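Local structure of signal transduction protein TRAP (Staphylococcus aureus, 4AE5) at residues E64-P74 with S156-P164; I17-L26 with I37-L47. The protein probably acts in signal transduction as a phosphorylated regulator that activates the agr system, raising RNAIII synthesis and toxin expression in staphylococci. All blocks are in the same frame, centred on the assembly; numbering follows the deposited sequence.

How the contacts relate
Both contacts reach the same closed antiparallel barrel, but only contact 1 pairs two of its strands. Contact 1 joins the neighbouring strands 67-73 and 158-164 near the middle of the chain, and rests on a ladder of backbone bonds with aromatic pairs on both faces. Contact 2 lies further out, about 16 Å from the chain centre, where the end of helix 11-20 and the loop after it pack on strand 35-41 and its following loop; there a buried carboxylate bonded to a histidine, an apolar patch round Leu26 and Val46, and two waters do the joining. The contacts, centres about 19 Å apart, meet through a salt bridge from Lys18 to Glu64 and through Leu162 packing on Phe38.

Contact 1: E64-P74 with S156-P164; sequences EHHFYCAIFIP and SYFERYLYP. With FMT (formic acid), chain E.
Strands 67-73 and 158-164 run antiparallel, their axes 4.7 Å apart at closest approach and their directions 158° apart, with paired backbone bonds at Tyr68-Leu162 and Ala70-Arg160; at Phe72-Phe158 the bond from Phe72 N is straight and its return from Phe158 N weak. On the face bearing Cys69, Glu159 and Tyr161, Phe67 reaches across the strands because its CG stands anti to the backbone N (chi1 168°). Its ring edge meets two tyrosine faces, in T-shaped pairs: CZ lies 3.5 Å from Tyr161 CG, and CE1 is 3.9 Å from Tyr163 CE2. Cys69 SG sits at the rim of the Tyr161 ring and also packs along Glu159, whose carboxylate is held by Lys130 and Tyr126 of helix 123-131. These are adjacent strands of the closed antiparallel barrel: strand 114-120 flanks 67-73 on its other side, and Tyr163 continues the sheet by bonding to Ser30. On the reverse face Phe72 and Phe158 lie alongside with nearly parallel rings, so far offset that they barely overlap; Phe72 CD1 comes 3.4 Å from Phe158 CE1. One face of the Arg160 guanidinium meets Phe158 CZ near its rim, while Asp33 takes its NE. Arg160 NH1 donates to O2 of a formic acid molecule at 2.8 Å, probably from the crystallisation liquor; Tyr8, Lys115 and Tyr117 also bond this molecule, and Ala70 CB packs 3.5 Å from its carbon. Near the strand ends, Tyr157 lays CE2 3.6 Å from Ile71 CG2, and Pro164 CB rests 3.3 Å from Glu64 O.

Contact 2: I17-L26 with I37-L47; sequences IKINNPTHQL and IFEETDGETVL
His24 and Glu39 make the polar centre of this contact: ND1 of the histidine donates to Glu39 OE1 at 2.8 Å, nearly straight and in the ring plane, and the oxygen receives it on its syn lone pair. The ring and carboxylate planes stand 58° apart. Glu39 CG is placed between its own backbone N and carbonyl carbon (chi1 57°), and the extended chain beyond carries the carboxylate to His24 on one side and to the loop after strand 35-41 on the other. There OE2 accepts from Val46 N at 2.9 Å. Val46 in turn seats CG1 over the centre of the His24 imidazole, a CH-pi contact of 3.5 Å to the centroid, while Glu44 O lies at the ring edge, 3.4 Å from CE1. The tight part continues inward through Leu26, which puts CB 3.9 Å from Ile37 CD1 and CD1 3.9 Å from Val46 CG2. Leu47 CD2 reaches back to Ile17 CG2 at 3.8 Å, bringing the last turn of helix 11-20 onto the same apolar patch beside strand 3-9. By contrast, the Gln25 side is loose and wet. One water takes the hydrogen of Gln25 N and donates to Glu39 OE1; a second donates to Gln25 O and accepts from Glu40 N, bridging the two backbones just before strand 27-30. His24 itself ends a type I turn begun at Asn21. With His24, Val46 N and a water all donating to it, the buried carboxylate of Glu39 is probably kept ionised, and its pull on ND1 would be expected to favour a protonated imidazole.

Contact 1: E64-P74 with S156-P164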
loop_
_atom_site.group_PDB
_atom_site.type_symbol
_atom_site.label_atom_id
_atom_site.label_comp_id
_atom_site.label_asym_id
_atom_site.label_seq_id
_atom_site.Cartn_x
_atom_site.Cartn_y
_atom_site.Cartn_z
ATOM N N GLU A 64 -6.217 -2.475 -11.786
ATOM C CA GLU A 64 -7.328 -3.144 -11.145
ATOM C C GLU A 64 -7.336 -4.682 -11.151
ATOM O O GLU A 64 -8.133 -5.289 -10.428
ATOM C CB GLU A 64 -8.673 -2.575 -11.635
ATOM C CG GLU A 64 -8.958 -1.242 -10.946
ATOM C CD GLU A 64 -10.403 -0.777 -10.987
ATOM O OE1 GLU A 64 -10.947 -0.672 -12.129
ATOM O OE2 GLU A 64 -10.947 -0.426 -9.899
ATOM N N HIS A 65 -6.469 -5.331 -11.937
ATOM C CA HIS A 65 -6.442 -6.806 -12.003
ATOM C C HIS A 65 -5.343 -7.431 -11.168
ATOM O O HIS A 65 -5.158 -8.635 -11.204
ATOM C CB HIS A 65 -6.266 -7.298 -13.461
ATOM C CG HIS A 65 -7.240 -6.673 -14.439
ATOM N ND1 HIS A 65 -8.570 -6.632 -14.215
ATOM C CD2 HIS A 65 -7.027 -6.036 -15.665
ATOM C CE1 HIS A 65 -9.182 -6.002 -15.240
ATOM N NE2 HIS A 65 -8.241 -5.647 -16.135
ATOM N N HIS A 66 -4.554 -6.600 -10.489
ATOM C CA HIS A 66 -3.487 -7.113 -9.592
ATOM C C HIS A 66 -3.942 -7.423 -8.157
ATOM O O HIS A 66 -4.948 -6.835 -7.643
ATOM C CB HIS A 66 -2.291 -6.150 -9.542
ATOM C CG HIS A 66 -1.535 -5.955 -10.883
ATOM N ND1 HIS A 66 -1.788 -6.684 -12.011
ATOM C CD2 HIS A 66 -0.566 -5.034 -11.226
ATOM C CE1 HIS A 66 -0.932 -6.290 -13.006
ATOM N NE2 HIS A 66 -0.196 -5.271 -12.513
ATOM N N PHE A 67 -3.193 -8.269 -7.458
ATOM C CA PHE A 67 -3.403 -8.498 -6.003
ATOM C C PHE A 67 -2.487 -7.503 -5.294
ATOM O O PHE A 67 -1.367 -7.262 -5.730
ATOM C CB PHE A 67 -2.927 -9.894 -5.640
ATOM C CG PHE A 67 -2.824 -10.156 -4.162
ATOM C CD1 PHE A 67 -3.947 -10.666 -3.486
ATOM C CD2 PHE A 67 -1.620 -9.935 -3.446
ATOM C CE1 PHE A 67 -3.875 -10.922 -2.122
ATOM C CE2 PHE A 67 -1.562 -10.163 -2.067
ATOM C CZ PHE A 67 -2.692 -10.660 -1.414
ATOM N N TYR A 68 -2.964 -6.900 -4.227
ATOM C CA TYR A 68 -2.106 -6.030 -3.405
ATOM C C TYR A 68 -2.097 -6.498 -1.958
ATOM O O TYR A 68 -3.149 -6.948 -1.447
ATOM C CB TYR A 68 -2.606 -4.585 -3.459
ATOM C CG TYR A 68 -2.432 -3.997 -4.824
ATOM C CD1 TYR A 68 -3.421 -4.137 -5.819
ATOM C CD2 TYR A 68 -1.271 -3.325 -5.142
ATOM C CE1 TYR A 68 -3.227 -3.663 -7.119
ATOM C CE2 TYR A 68 -1.057 -2.814 -6.408
ATOM C CZ TYR A 68 -2.085 -2.957 -7.405
ATOM O OH TYR A 68 -1.820 -2.486 -8.683
ATOM N N CYS A 69 -0.953 -6.394 -1.308
ATOM C CA CYS A 69 -0.900 -6.391 0.138
ATOM C C CYS A 69 -0.518 -4.999 0.682
ATOM O O CYS A 69 0.510 -4.462 0.262
ATOM C CB CYS A 69 0.117 -7.423 0.656
ATOM S SG CYS A 69 0.073 -7.604 2.484
ATOM N N ALA A 70 -1.354 -4.459 1.554
ATOM C CA ALA A 70 -1.105 -3.259 2.317
ATOM C C ALA A 70 -0.532 -3.658 3.682
ATOM O O ALA A 70 -1.177 -4.395 4.468
ATOM C CB ALA A 70 -2.372 -2.440 2.506
ATOM N N ILE A 71 0.678 -3.202 3.950
ATOM C CA ILE A 71 1.316 -3.497 5.263
ATOM C C ILE A 71 1.273 -2.249 6.090
ATOM O O ILE A 71 1.753 -1.222 5.655
ATOM C CB ILE A 71 2.793 -3.944 5.131
ATOM C CG1 ILE A 71 2.850 -5.094 4.133
ATOM C CG2 ILE A 71 3.391 -4.310 6.526
ATOM C CD1 ILE A 71 4.278 -5.460 3.704
ATOM N N PHE A 72 0.716 -2.343 7.287
ATOM C CA PHE A 72 0.690 -1.181 8.178
ATOM C C PHE A 72 1.776 -1.363 9.187
ATOM O O PHE A 72 1.852 -2.446 9.808
ATOM C CB PHE A 72 -0.682 -1.079 8.888
ATOM C CG PHE A 72 -1.780 -0.687 7.950
ATOM C CD1 PHE A 72 -2.305 -1.635 7.092
ATOM C CD2 PHE A 72 -2.285 0.608 7.923
ATOM C CE1 PHE A 72 -3.345 -1.326 6.219
ATOM C CE2 PHE A 72 -3.345 0.935 7.029
ATOM C CZ PHE A 72 -3.836 -0.030 6.171
ATOM N N ILE A 73 2.631 -0.366 9.328
ATOM C CA ILE A 73 3.838 -0.420 10.114
ATOM C C ILE A 73 3.789 0.688 11.166
ATOM O O ILE A 73 4.052 1.799 10.876
ATOM C CB ILE A 73 5.079 -0.195 9.220
ATOM C CG1 ILE A 73 5.114 -1.183 8.085
ATOM C CG2 ILE A 73 6.336 -0.303 10.007
ATOM C CD1 ILE A 73 5.758 -0.690 6.852
ATOM N N PRO A 74 3.435 0.331 12.376
ATOM C CA PRO A 74 3.295 1.309 13.452
ATOM C C PRO A 74 4.630 1.812 13.915
ATOM O O PRO A 74 5.540 1.070 14.015
ATOM C CB PRO A 74 2.636 0.504 14.566
ATOM C CG PRO A 74 2.926 -0.894 14.229
ATOM C CD PRO A 74 2.929 -0.976 12.771
ATOM N N SER A 156 0.380 -3.617 16.469
ATOM C CA SER A 156 -0.737 -3.567 15.544
ATOM C C SER A 156 -0.229 -3.610 14.073
ATOM O O SER A 156 -1.001 -3.433 13.130
ATOM C CB SER A 156 -1.634 -2.376 15.840
ATOM O OG SER A 156 -0.858 -1.211 16.040
ATOM N N TYR A 157 1.071 -3.873 13.889
ATOM C CA TYR A 157 1.515 -4.348 12.588
ATOM C C TYR A 157 0.509 -5.342 12.024
ATOM O O TYR A 157 0.128 -6.354 12.675
ATOM C CB TYR A 157 2.931 -4.920 12.646
ATOM C CG TYR A 157 3.494 -5.500 11.380
ATOM C CD1 TYR A 157 3.077 -6.742 10.904
ATOM C CD2 TYR A 157 4.503 -4.794 10.643
ATOM C CE1 TYR A 157 3.644 -7.270 9.709
ATOM C CE2 TYR A 157 5.092 -5.334 9.500
ATOM C CZ TYR A 157 4.657 -6.556 9.037
ATOM O OH TYR A 157 5.226 -7.103 7.898
ATOM N N PHE A 158 0.045 -5.077 10.805
ATOM C CA PHE A 158 -0.749 -6.105 10.131
ATOM C C PHE A 158 -0.813 -5.866 8.633
ATOM O O PHE A 158 -0.422 -4.775 8.137
ATOM C CB PHE A 158 -2.198 -6.161 10.729
ATOM C CG PHE A 158 -3.155 -5.197 10.090
ATOM C CD1 PHE A 158 -3.108 -3.848 10.401
ATOM C CD2 PHE A 158 -4.141 -5.653 9.204
ATOM C CE1 PHE A 158 -3.975 -2.963 9.792
ATOM C CE2 PHE A 158 -5.020 -4.780 8.614
ATOM C CZ PHE A 158 -4.930 -3.430 8.906
ATOM N N GLU A 159 -1.319 -6.882 7.940
ATOM C CA GLU A 159 -1.491 -6.923 6.481
ATOM C C GLU A 159 -2.989 -6.888 6.149
ATOM O O GLU A 159 -3.786 -7.630 6.755
ATOM C CB GLU A 159 -0.907 -8.245 5.957
ATOM C CG GLU A 159 0.623 -8.233 5.974
ATOM C CD GLU A 159 1.219 -9.436 5.273
ATOM O OE1 GLU A 159 0.508 -10.436 5.139
ATOM O OE2 GLU A 159 2.413 -9.395 4.861
ATOM N N ARG A 160 -3.385 -6.007 5.250
ATOM C CA ARG A 160 -4.707 -6.119 4.637
ATOM C C ARG A 160 -4.577 -6.572 3.211
ATOM O O ARG A 160 -4.042 -5.826 2.329
ATOM C CB ARG A 160 -5.429 -4.754 4.650
ATOM C CG ARG A 160 -6.853 -4.885 4.037
ATOM C CD ARG A 160 -7.771 -3.672 4.292
ATOM N NE ARG A 160 -8.322 -3.572 5.676
ATOM C CZ ARG A 160 -7.979 -2.593 6.514
ATOM N NH1 ARG A 160 -7.126 -1.606 6.097
ATOM N NH2 ARG A 160 -8.507 -2.542 7.736
ATOM N N TYR A 161 -5.100 -7.752 2.902
ATOM C CA TYR A 161 -5.054 -8.216 1.475
ATOM C C TYR A 161 -6.179 -7.564 0.638
ATOM O O TYR A 161 -7.303 -7.448 1.112
ATOM C CB TYR A 161 -5.211 -9.732 1.374
ATOM C CG TYR A 161 -4.026 -10.574 1.784
ATOM C CD1 TYR A 161 -2.858 -10.018 2.316
ATOM C CD2 TYR A 161 -4.092 -11.984 1.641
ATOM C CE1 TYR A 161 -1.754 -10.830 2.656
ATOM C CE2 TYR A 161 -3.033 -12.802 2.014
ATOM C CZ TYR A 161 -1.869 -12.237 2.503
ATOM O OH TYR A 161 -0.820 -13.069 2.851
ATOM N N LEU A 162 -5.855 -7.128 -0.582
ATOM C CA LEU A 162 -6.751 -6.444 -1.549
ATOM C C LEU A 162 -6.855 -7.295 -2.811
ATOM O O LEU A 162 -5.865 -7.476 -3.563
ATOM C CB LEU A 162 -6.228 -5.035 -1.925
ATOM C CG LEU A 162 -5.811 -4.065 -0.832
ATOM C CD1 LEU A 162 -5.523 -2.643 -1.409
ATOM C CD2 LEU A 162 -6.819 -3.830 0.264
ATOM N N TYR A 163 -8.031 -7.891 -3.020
ATOM C CA TYR A 163 -8.299 -8.711 -4.221
ATOM C C TYR A 163 -9.022 -7.927 -5.340
ATOM O O TYR A 163 -9.850 -7.062 -5.052
ATOM C CB TYR A 163 -9.148 -9.979 -3.880
ATOM C CG TYR A 163 -8.541 -10.890 -2.842
ATOM C CD1 TYR A 163 -8.664 -10.589 -1.516
ATOM C CD2 TYR A 163 -7.827 -12.032 -3.195
ATOM C CE1 TYR A 163 -8.093 -11.368 -0.533
ATOM C CE2 TYR A 163 -7.263 -12.834 -2.211
ATOM C CZ TYR A 163 -7.391 -12.463 -0.875
ATOM O OH TYR A 163 -6.906 -13.278 0.156
ATOM N N PRO A 164 -8.713 -8.213 -6.626
ATOM C CA PRO A 164 -9.441 -7.527 -7.714
ATOM C C PRO A 164 -10.897 -7.865 -7.720
ATOM O O PRO A 164 -11.296 -8.999 -7.304
ATOM C CB PRO A 164 -8.851 -8.145 -8.999
ATOM C CG PRO A 164 -7.506 -8.624 -8.589
ATOM C CD PRO A 164 -7.726 -9.176 -7.187
HETATM C C FMT E . -5.322 -0.574 2.522
HETATM O O1 FMT E . -4.716 0.499 2.289
HETATM O O2 FMT E . -6.018 -0.671 3.678
#

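Contact 2: I17-L26 with I37-L47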
loop_
_atom_site.group_PDB
_atom_site.type_symbol
_atom_site.label_atom_id
_atom_site.label_comp_id
_atom_site.label_asym_id
_atom_site.label_seq_id
_atom_site.Cartn_x
_atom_site.Cartn_y
_atom_site.Cartn_z
ATOM N N ILE A 17 -18.606 6.195 -6.087
ATOM C CA ILE A 17 -17.540 7.223 -6.238
ATOM C C ILE A 17 -16.791 6.986 -7.517
ATOM O O ILE A 17 -16.559 7.915 -8.297
ATOM C CB ILE A 17 -16.614 7.365 -4.987
ATOM C CG1 ILE A 17 -17.446 7.841 -3.765
ATOM C CG2 ILE A 17 -15.397 8.263 -5.293
ATOM C CD1 ILE A 17 -16.661 7.860 -2.454
ATOM N N LYS A 18 -16.463 5.726 -7.783
ATOM C CA LYS A 18 -15.746 5.401 -8.992
ATOM C C LYS A 18 -16.424 5.913 -10.277
ATOM O O LYS A 18 -15.799 6.573 -11.153
ATOM C CB LYS A 18 -15.552 3.899 -9.064
ATOM C CG LYS A 18 -14.290 3.517 -9.782
ATOM C CD LYS A 18 -14.104 2.025 -9.681
ATOM C CE LYS A 18 -14.209 1.407 -11.059
ATOM N NZ LYS A 18 -13.056 1.797 -11.905
ATOM N N ILE A 19 -17.696 5.603 -10.377
ATOM C CA ILE A 19 -18.453 5.862 -11.610
ATOM C C ILE A 19 -18.891 7.332 -11.737
ATOM O O ILE A 19 -19.060 7.840 -12.852
ATOM C CB ILE A 19 -19.643 4.898 -11.745
ATOM C CG1 ILE A 19 -19.178 3.442 -11.723
ATOM C CG2 ILE A 19 -20.424 5.147 -13.030
ATOM C CD1 ILE A 19 -18.489 3.009 -13.004
ATOM N N ASN A 20 -19.063 7.998 -10.606
ATOM C CA ASN A 20 -19.271 9.449 -10.576
ATOM C C ASN A 20 -18.076 10.266 -11.013
ATOM O O ASN A 20 -18.247 11.418 -11.404
ATOM C CB ASN A 20 -19.730 9.952 -9.180
ATOM C CG ASN A 20 -21.137 9.495 -8.824
ATOM O OD1 ASN A 20 -21.670 9.857 -7.751
ATOM N ND2 ASN A 20 -21.746 8.699 -9.690
ATOM N N ASN A 21 -16.877 9.693 -10.987
ATOM C CA ASN A 21 -15.646 10.488 -11.199
ATOM C C ASN A 21 -14.764 9.843 -12.242
ATOM O O ASN A 21 -13.649 9.429 -11.933
ATOM C CB ASN A 21 -14.891 10.629 -9.869
ATOM C CG ASN A 21 -15.656 11.449 -8.847
ATOM O OD1 ASN A 21 -16.207 10.928 -7.838
ATOM N ND2 ASN A 21 -15.736 12.724 -9.109
ATOM N N PRO A 22 -15.271 9.740 -13.483
ATOM C CA PRO A 22 -14.622 8.933 -14.499
ATOM C C PRO A 22 -13.246 9.517 -14.979
ATOM O O PRO A 22 -12.418 8.753 -15.507
ATOM C CB PRO A 22 -15.656 8.924 -15.634
ATOM C CG PRO A 22 -16.489 10.142 -15.445
ATOM C CD PRO A 22 -16.288 10.660 -14.050
ATOM N N THR A 23 -13.011 10.824 -14.791
ATOM C CA THR A 23 -11.715 11.455 -15.134
ATOM C C THR A 23 -10.535 11.147 -14.143
ATOM O O THR A 23 -9.355 11.476 -14.398
ATOM C CB THR A 23 -11.843 12.981 -15.303
ATOM O OG1 THR A 23 -12.212 13.589 -14.052
ATOM C CG2 THR A 23 -12.887 13.376 -16.462
ATOM N N HIS A 24 -10.866 10.534 -13.020
ATOM C CA HIS A 24 -9.942 10.169 -11.995
ATOM C C HIS A 24 -9.663 8.696 -12.071
ATOM O O HIS A 24 -10.608 7.879 -12.234
ATOM C CB HIS A 24 -10.500 10.493 -10.598
ATOM C CG HIS A 24 -10.418 11.962 -10.261
ATOM N ND1 HIS A 24 -9.587 12.451 -9.309
ATOM C CD2 HIS A 24 -11.049 13.062 -10.844
ATOM C CE1 HIS A 24 -9.705 13.809 -9.275
ATOM N NE2 HIS A 24 -10.620 14.170 -10.200
ATOM N N GLN A 25 -8.386 8.355 -11.847
ATOM C CA GLN A 25 -7.912 6.975 -11.946
ATOM C C GLN A 25 -8.000 6.327 -10.585
ATOM O O GLN A 25 -7.001 6.282 -9.812
ATOM C CB GLN A 25 -6.449 6.949 -12.417
ATOM C CG GLN A 25 -6.209 7.577 -13.781
ATOM C CD GLN A 25 -5.458 8.921 -13.693
ATOM O OE1 GLN A 25 -6.017 9.939 -13.264
ATOM N NE2 GLN A 25 -4.173 8.921 -14.096
ATOM N N LEU A 26 -9.172 5.772 -10.295
ATOM C CA LEU A 26 -9.430 5.171 -8.997
ATOM C C LEU A 26 -9.335 3.649 -9.134
ATOM O O LEU A 26 -9.768 3.093 -10.136
ATOM C CB LEU A 26 -10.813 5.624 -8.487
ATOM C CG LEU A 26 -11.012 7.077 -8.046
ATOM C CD1 LEU A 26 -12.440 7.533 -8.258
ATOM C CD2 LEU A 26 -10.721 7.235 -6.552
ATOM N N ILE A 37 -10.883 1.709 -1.821
ATOM C CA ILE A 37 -10.577 2.413 -3.059
ATOM C C ILE A 37 -9.392 3.421 -2.859
ATOM O O ILE A 37 -9.264 4.041 -1.763
ATOM C CB ILE A 37 -11.859 3.055 -3.656
ATOM C CG1 ILE A 37 -11.681 3.409 -5.154
ATOM C CG2 ILE A 37 -12.235 4.312 -2.876
ATOM C CD1 ILE A 37 -13.001 3.719 -5.835
ATOM N N PHE A 38 -8.557 3.593 -3.898
ATOM C CA PHE A 38 -7.452 4.622 -3.808
ATOM C C PHE A 38 -7.146 5.295 -5.152
ATOM O O PHE A 38 -7.488 4.736 -6.219
ATOM C CB PHE A 38 -6.175 4.051 -3.152
ATOM C CG PHE A 38 -5.536 2.885 -3.895
ATOM C CD1 PHE A 38 -4.649 3.107 -4.961
ATOM C CD2 PHE A 38 -5.787 1.548 -3.515
ATOM C CE1 PHE A 38 -4.071 2.020 -5.673
ATOM C CE2 PHE A 38 -5.206 0.474 -4.198
ATOM C CZ PHE A 38 -4.355 0.689 -5.274
ATOM N N GLU A 39 -6.514 6.473 -5.079
ATOM C CA GLU A 39 -5.987 7.144 -6.242
ATOM C C GLU A 39 -4.703 7.765 -5.824
ATOM O O GLU A 39 -4.545 8.141 -4.689
ATOM C CB GLU A 39 -6.945 8.228 -6.833
ATOM C CG GLU A 39 -7.363 9.307 -5.856
ATOM C CD GLU A 39 -8.206 10.406 -6.519
ATOM O OE1 GLU A 39 -8.195 10.556 -7.746
ATOM O OE2 GLU A 39 -8.920 11.088 -5.824
ATOM N N GLU A 40 -3.799 7.908 -6.770
ATOM C CA GLU A 40 -2.513 8.525 -6.525
ATOM C C GLU A 40 -2.405 9.737 -7.450
ATOM O O GLU A 40 -2.483 9.594 -8.689
ATOM C CB GLU A 40 -1.462 7.497 -6.934
ATOM C CG GLU A 40 -0.012 7.929 -6.824
ATOM C CD GLU A 40 0.868 6.670 -6.967
ATOM O OE1 GLU A 40 1.086 6.126 -8.084
ATOM O OE2 GLU A 40 1.237 6.171 -5.939
ATOM N N THR A 41 -2.112 10.912 -6.904
ATOM C CA THR A 41 -2.088 12.098 -7.762
ATOM C C THR A 41 -1.352 13.213 -7.048
ATOM O O THR A 41 -1.373 13.268 -5.804
ATOM C CB THR A 41 -3.544 12.579 -8.092
ATOM O OG1 THR A 41 -3.529 13.759 -8.894
ATOM C CG2 THR A 41 -4.327 12.876 -6.840
ATOM N N ASP A 42 -0.727 14.121 -7.817
ATOM C CA ASP A 42 -0.300 15.341 -7.191
ATOM C C ASP A 42 -1.377 16.440 -7.206
ATOM O O ASP A 42 -1.073 17.561 -6.833
ATOM C CB ASP A 42 1.025 15.858 -7.810
ATOM C CG ASP A 42 0.873 16.204 -9.249
ATOM O OD1 ASP A 42 -0.257 16.079 -9.806
ATOM O OD2 ASP A 42 1.878 16.619 -9.839
ATOM N N GLY A 43 -2.604 16.157 -7.668
ATOM C CA GLY A 43 -3.668 17.186 -7.626
ATOM C C GLY A 43 -4.692 16.996 -6.509
ATOM O O GLY A 43 -4.368 16.476 -5.439
ATOM N N GLU A 44 -5.940 17.408 -6.762
ATOM C CA GLU A 44 -7.066 17.193 -5.823
ATOM C C GLU A 44 -7.571 15.757 -5.890
ATOM O O GLU A 44 -7.624 15.184 -6.963
ATOM C CB GLU A 44 -8.252 18.141 -6.104
ATOM C CG GLU A 44 -7.897 19.615 -6.148
ATOM C CD GLU A 44 -7.152 20.113 -4.913
ATOM O OE1 GLU A 44 -7.467 19.727 -3.767
ATOM O OE2 GLU A 44 -6.229 20.920 -5.095
ATOM N N THR A 45 -7.939 15.188 -4.753
ATOM C CA THR A 45 -8.627 13.883 -4.727
ATOM C C THR A 45 -10.167 14.094 -4.746
ATOM O O THR A 45 -10.683 15.154 -4.311
ATOM C CB THR A 45 -8.234 13.022 -3.487
ATOM O OG1 THR A 45 -8.961 11.793 -3.552
ATOM C CG2 THR A 45 -8.632 13.706 -2.212
ATOM N N VAL A 46 -10.892 13.104 -5.260
ATOM C CA VAL A 46 -12.360 13.096 -5.160
ATOM C C VAL A 46 -12.911 12.315 -3.943
ATOM O O VAL A 46 -14.126 12.193 -3.766
ATOM C CB VAL A 46 -13.021 12.591 -6.468
ATOM C CG1 VAL A 46 -12.829 13.622 -7.580
ATOM C CG2 VAL A 46 -12.484 11.204 -6.860
ATOM N N LEU A 47 -12.021 11.802 -3.100
ATOM C CA LEU A 47 -12.437 11.015 -1.938
ATOM C C LEU A 47 -12.690 11.959 -0.777
ATOM O O LEU A 47 -12.037 12.996 -0.707
ATOM C CB LEU A 47 -11.348 10.011 -1.604
ATOM C CG LEU A 47 -11.104 8.999 -2.721
ATOM C CD1 LEU A 47 -9.964 8.059 -2.326
ATOM C CD2 LEU A 47 -12.401 8.236 -2.970
HETATM O O HOH W 1 -6.799 10.363 -10.403
HETATM O O HOH W 2 -4.408 6.819 -9.245
#